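Local coordinates for uncharacterized protein (Bacteroides vulgatus, PDB 4FMR) that probably binds DNA through an HU/IHF-like domain, which is joined to a second domain of immunoglobulin-like fold, at the interface of chains A and B. Numbering follows the deposited sequence. Chains: chain A/B, uncharacterized hypothetical protein.

Contacts 1 and 2 lie about 16 Å apart, measured between the centres of their C-alpha atoms, along one interface between two copies of the protein. Helix 51-70 of chain B and helix 110-117 of chain A run through both: the B helix supplies B:Met61 and B:Glu62 to contact 2 and ends on B:Met70 in contact 1. Contact 1 is largely apolar, whereas contact 2 adds the carboxylate of B:Glu62, a backbone amide and a water. Because the interface is two-fold symmetric, each contact occurs twice. Both are formed by the HU/IHF-like part of each chain; this family typically works as dimers, so the pairing is plausibly biological.

Contact 1: the interface of chains A and B. Residues chain A 4-6, 115-116, 119; chain B 70, 102.
B:Met70, a selenomethionine at the end of helix 51-70, lays its side chain across a groove of chain A formed by strand 4-12, helix 110-117 and the start of strand 119-126. Its CB lies 3.5 Å from CB of A:Asn4, whose side chain crosses it obliquely. The next atom, CG, meets the methyl CB of A:Ala115 at 3.6 Å. Bends at chi2 (-53°) and again at chi3 then turn the chain toward A:Ile116, so that SE comes to 3.7 Å from CG1 of A:Ile116 and the terminal CE ends beside that same methylene.

A:Thr119 crosses the selenomethionine at about a right angle, its OG1 3.2 Å from SE. That hydroxyl is tied within its own chain to the carbonyl O of A:Ala115 (2.7 Å), approaching tilted 33° from the carbonyl plane. With OG1 beside the backbone N (chi1 -55°), CG2 is directed to the CD1 methyl of B:Ile102. A valine in place of A:Thr119 has no hydroxyl, which would probably leave the carbonyl O of A:Ala115 without this partner and put a methyl against the selenium.

B:Ile102 completes the apolar cluster. A:Ile116 slides past it in the opposite direction, and A:Leu6 reaches toward it tip to tip, CD1 of A:Leu6 standing 3.6 Å from CG2 of B:Ile102.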
loop_
_atom_site.group_PDB
_atom_site.type_symbol
_atom_site.label_atom_id
_atom_site.label_comp_id
_atom_site.label_asym_id
_atom_site.label_seq_id
_atom_site.Cartn_x
_atom_site.Cartn_y
_atom_site.Cartn_z
ATOM N N ASN A 4 16.011 -16.169 -2.389
ATOM C CA ASN A 4 15.740 -14.980 -3.199
ATOM C C ASN A 4 16.791 -13.904 -2.964
ATOM O O ASN A 4 17.357 -13.827 -1.877
ATOM C CB ASN A 4 14.373 -14.466 -2.911
ATOM C CG ASN A 4 13.312 -15.496 -3.202
ATOM O OD1 ASN A 4 13.124 -15.939 -4.353
ATOM N ND2 ASN A 4 12.603 -15.893 -2.155
ATOM N N VAL A 5 17.107 -13.121 -4.014
ATOM C CA VAL A 5 18.159 -12.110 -3.919
ATOM C C VAL A 5 17.662 -10.767 -4.446
ATOM O O VAL A 5 17.175 -10.671 -5.574
ATOM C CB VAL A 5 19.476 -12.532 -4.647
ATOM C CG1 VAL A 5 20.573 -11.496 -4.434
ATOM C CG2 VAL A 5 19.953 -13.905 -4.197
ATOM N N LEU A 6 17.778 -9.734 -3.594
ATOM C CA LEU A 6 17.482 -8.342 -3.925
ATOM C C LEU A 6 18.815 -7.608 -4.065
ATOM O O LEU A 6 19.644 -7.654 -3.148
ATOM C CB LEU A 6 16.558 -7.651 -2.866
ATOM C CG LEU A 6 15.160 -8.216 -2.616
ATOM C CD1 LEU A 6 14.494 -7.515 -1.478
ATOM C CD2 LEU A 6 14.292 -8.122 -3.829
ATOM N N ALA A 115 7.935 -14.952 2.401
ATOM C CA ALA A 115 8.914 -14.948 1.301
ATOM C C ALA A 115 10.100 -14.062 1.646
ATOM O O ALA A 115 11.226 -14.383 1.254
ATOM C CB ALA A 115 8.273 -14.491 -0.001
ATOM N N ILE A 116 9.852 -12.977 2.400
ATOM C CA ILE A 116 10.867 -12.013 2.845
ATOM C C ILE A 116 11.907 -12.716 3.725
ATOM O O ILE A 116 13.088 -12.427 3.575
ATOM C CB ILE A 116 10.215 -10.789 3.550
ATOM C CG1 ILE A 116 9.601 -9.862 2.475
ATOM C CG2 ILE A 116 11.231 -10.012 4.426
ATOM C CD1 ILE A 116 8.521 -8.850 2.954
ATOM N N THR A 119 14.848 -14.236 1.830
ATOM C CA THR A 119 15.430 -13.281 0.885
ATOM C C THR A 119 16.683 -12.635 1.497
ATOM O O THR A 119 16.696 -12.276 2.677
ATOM C CB THR A 119 14.354 -12.250 0.491
ATOM O OG1 THR A 119 13.218 -12.962 0.002
ATOM C CG2 THR A 119 14.817 -11.261 -0.576
HETATM N N MSE B 70 10.560 -10.904 -4.660
HETATM C CA MSE B 70 11.726 -11.248 -3.848
HETATM C C MSE B 70 12.987 -11.361 -4.706
HETATM O O MSE B 70 14.076 -11.443 -4.154
HETATM C CB MSE B 70 11.459 -12.533 -3.037
HETATM C CG MSE B 70 10.468 -12.303 -1.888
HETATM SE SE MSE B 70 11.042 -10.799 -0.767
HETATM C CE MSE B 70 9.747 -9.470 -1.257
ATOM N N ILE B 102 13.158 -5.708 4.822
ATOM C CA ILE B 102 12.487 -5.720 3.543
ATOM C C ILE B 102 10.988 -5.740 3.800
ATOM O O ILE B 102 10.523 -6.383 4.739
ATOM C CB ILE B 102 12.929 -6.946 2.684
ATOM C CG1 ILE B 102 14.464 -7.102 2.585
ATOM C CG2 ILE B 102 12.236 -6.974 1.294
ATOM C CD1 ILE B 102 14.924 -8.528 2.064
#

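Contact 2: the interface of chains A and B. Residues chain A 77-79, 111; chain B 35, 61-62, 80.
B:Glu62, on helix 51-70, extends its carboxylate to the loop A:Thr77-A:Gly78-A:Leu79, where polar and apolar contacts lie side by side. A direct polar link is the hydrogen bond from the backbone N of A:Gly78 to OE2 of B:Glu62, 3.2 Å long and bent, with 137° at the hydrogen. The amide meets OE2 on its syn side, 26° out of the carboxylate plane. A water adds a second route: it lies 2.8 Å from the hydroxyl OG1 of A:Thr77 and also bonds to OE2, which is thus gripped by both the amide and the water.

The other carboxylate oxygen is held from within chain B. NZ of B:Lys35 forms a salt bridge and hydrogen bond to OE1 of B:Glu62 at 2.8 Å, coming from above the carboxylate plane. The lysine amine, which also lines the contact, probably favours the charged form of the glutamate and restrains rotation of its carboxylate. The lysine touches the partner chain as well, its CE methylene lying 4.0 Å from CA of A:Gly78.

Apolar packing centres on A:Leu79. Its side chain and that of B:Glu62 slide past each other in opposite directions, with CG of the leucine 3.8 Å from CG of the glutamate, so the aliphatic stem of the acid serves as packing surface while its tip bonds to the loop. With CG of A:Leu79 beside its backbone N (chi1 -68°), the branch point lies against the glutamate stem, and the second torsion, which sets CD1 anti to CA, sends the two methyls to different partners. CD2 lies against the helix backbone at B:Glu62. CD1 is directed toward B:Met61, a selenomethionine, and B:Phe80, whose side chain crosses the leucine at about a right angle and presents its ring atom CZ 3.8 Å from CD1 of A:Leu79.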
loop_
_atom_site.group_PDB
_atom_site.type_symbol
_atom_site.label_atom_id
_atom_site.label_comp_id
_atom_site.label_asym_id
_atom_site.label_seq_id
_atom_site.Cartn_x
_atom_site.Cartn_y
_atom_site.Cartn_z
ATOM N N THR A 77 -5.922 -11.793 1.227
ATOM C CA THR A 77 -5.409 -12.929 0.427
ATOM C C THR A 77 -4.054 -13.328 1.052
ATOM O O THR A 77 -3.621 -12.743 2.045
ATOM C CB THR A 77 -5.307 -12.545 -1.079
ATOM O OG1 THR A 77 -4.200 -11.650 -1.276
ATOM C CG2 THR A 77 -6.591 -11.906 -1.624
ATOM N N GLY A 78 -3.347 -14.254 0.438
ATOM C CA GLY A 78 -2.011 -14.587 0.911
ATOM C C GLY A 78 -1.050 -13.457 0.611
ATOM O O GLY A 78 -0.137 -13.198 1.403
ATOM N N LEU A 79 -1.289 -12.725 -0.518
ATOM C CA LEU A 79 -0.423 -11.635 -0.970
ATOM C C LEU A 79 -0.684 -10.306 -0.279
ATOM O O LEU A 79 0.260 -9.534 -0.080
ATOM C CB LEU A 79 -0.575 -11.406 -2.490
ATOM C CG LEU A 79 -0.060 -12.487 -3.415
ATOM C CD1 LEU A 79 -0.302 -12.087 -4.857
ATOM C CD2 LEU A 79 1.459 -12.789 -3.165
ATOM N N ALA A 111 1.907 -14.422 2.852
ATOM C CA ALA A 111 2.765 -15.058 1.856
ATOM C C ALA A 111 3.984 -14.152 1.521
ATOM O O ALA A 111 5.097 -14.658 1.381
ATOM C CB ALA A 111 1.973 -15.396 0.597
ATOM N N LYS B 35 -9.470 -15.960 1.308
ATOM C CA LYS B 35 -9.391 -16.753 0.076
ATOM C C LYS B 35 -10.553 -17.709 -0.080
ATOM O O LYS B 35 -11.021 -17.886 -1.206
ATOM C CB LYS B 35 -8.073 -17.534 -0.008
ATOM C CG LYS B 35 -6.950 -16.667 -0.563
ATOM C CD LYS B 35 -5.692 -17.465 -0.930
ATOM C CE LYS B 35 -4.663 -17.454 0.167
ATOM N NZ LYS B 35 -3.409 -18.130 -0.247
HETATM N N MSE B 61 -0.458 -18.469 -8.668
HETATM C CA MSE B 61 -0.301 -17.046 -8.962
HETATM C C MSE B 61 0.465 -16.353 -7.802
HETATM O O MSE B 61 1.351 -15.548 -8.067
HETATM C CB MSE B 61 -1.683 -16.416 -9.226
HETATM C CG MSE B 61 -1.663 -14.925 -9.515
HETATM SE SE MSE B 61 -1.755 -13.908 -7.861
HETATM C CE MSE B 61 -3.556 -14.436 -7.250
ATOM N N GLU B 62 0.147 -16.698 -6.529
ATOM C CA GLU B 62 0.804 -16.126 -5.337
ATOM C C GLU B 62 2.294 -16.484 -5.282
ATOM O O GLU B 62 3.108 -15.616 -4.929
ATOM C CB GLU B 62 0.102 -16.580 -4.057
ATOM C CG GLU B 62 -1.299 -15.990 -3.992
ATOM C CD GLU B 62 -2.009 -15.986 -2.656
ATOM O OE1 GLU B 62 -1.537 -16.673 -1.719
ATOM O OE2 GLU B 62 -3.024 -15.256 -2.539
ATOM N N PHE B 80 -3.274 -4.666 -8.111
ATOM C CA PHE B 80 -2.194 -3.929 -7.450
ATOM C C PHE B 80 -0.913 -3.878 -8.256
ATOM O O PHE B 80 -0.673 -4.719 -9.110
ATOM C CB PHE B 80 -1.848 -4.584 -6.077
ATOM C CG PHE B 80 -1.315 -6.003 -6.161
ATOM C CD1 PHE B 80 0.032 -6.246 -6.436
ATOM C CD2 PHE B 80 -2.172 -7.092 -6.038
ATOM C CE1 PHE B 80 0.499 -7.546 -6.641
ATOM C CE2 PHE B 80 -1.690 -8.400 -6.171
ATOM C CZ PHE B 80 -0.360 -8.616 -6.488
HETATM O O HOH W 1 -3.656 -12.403 -3.944
#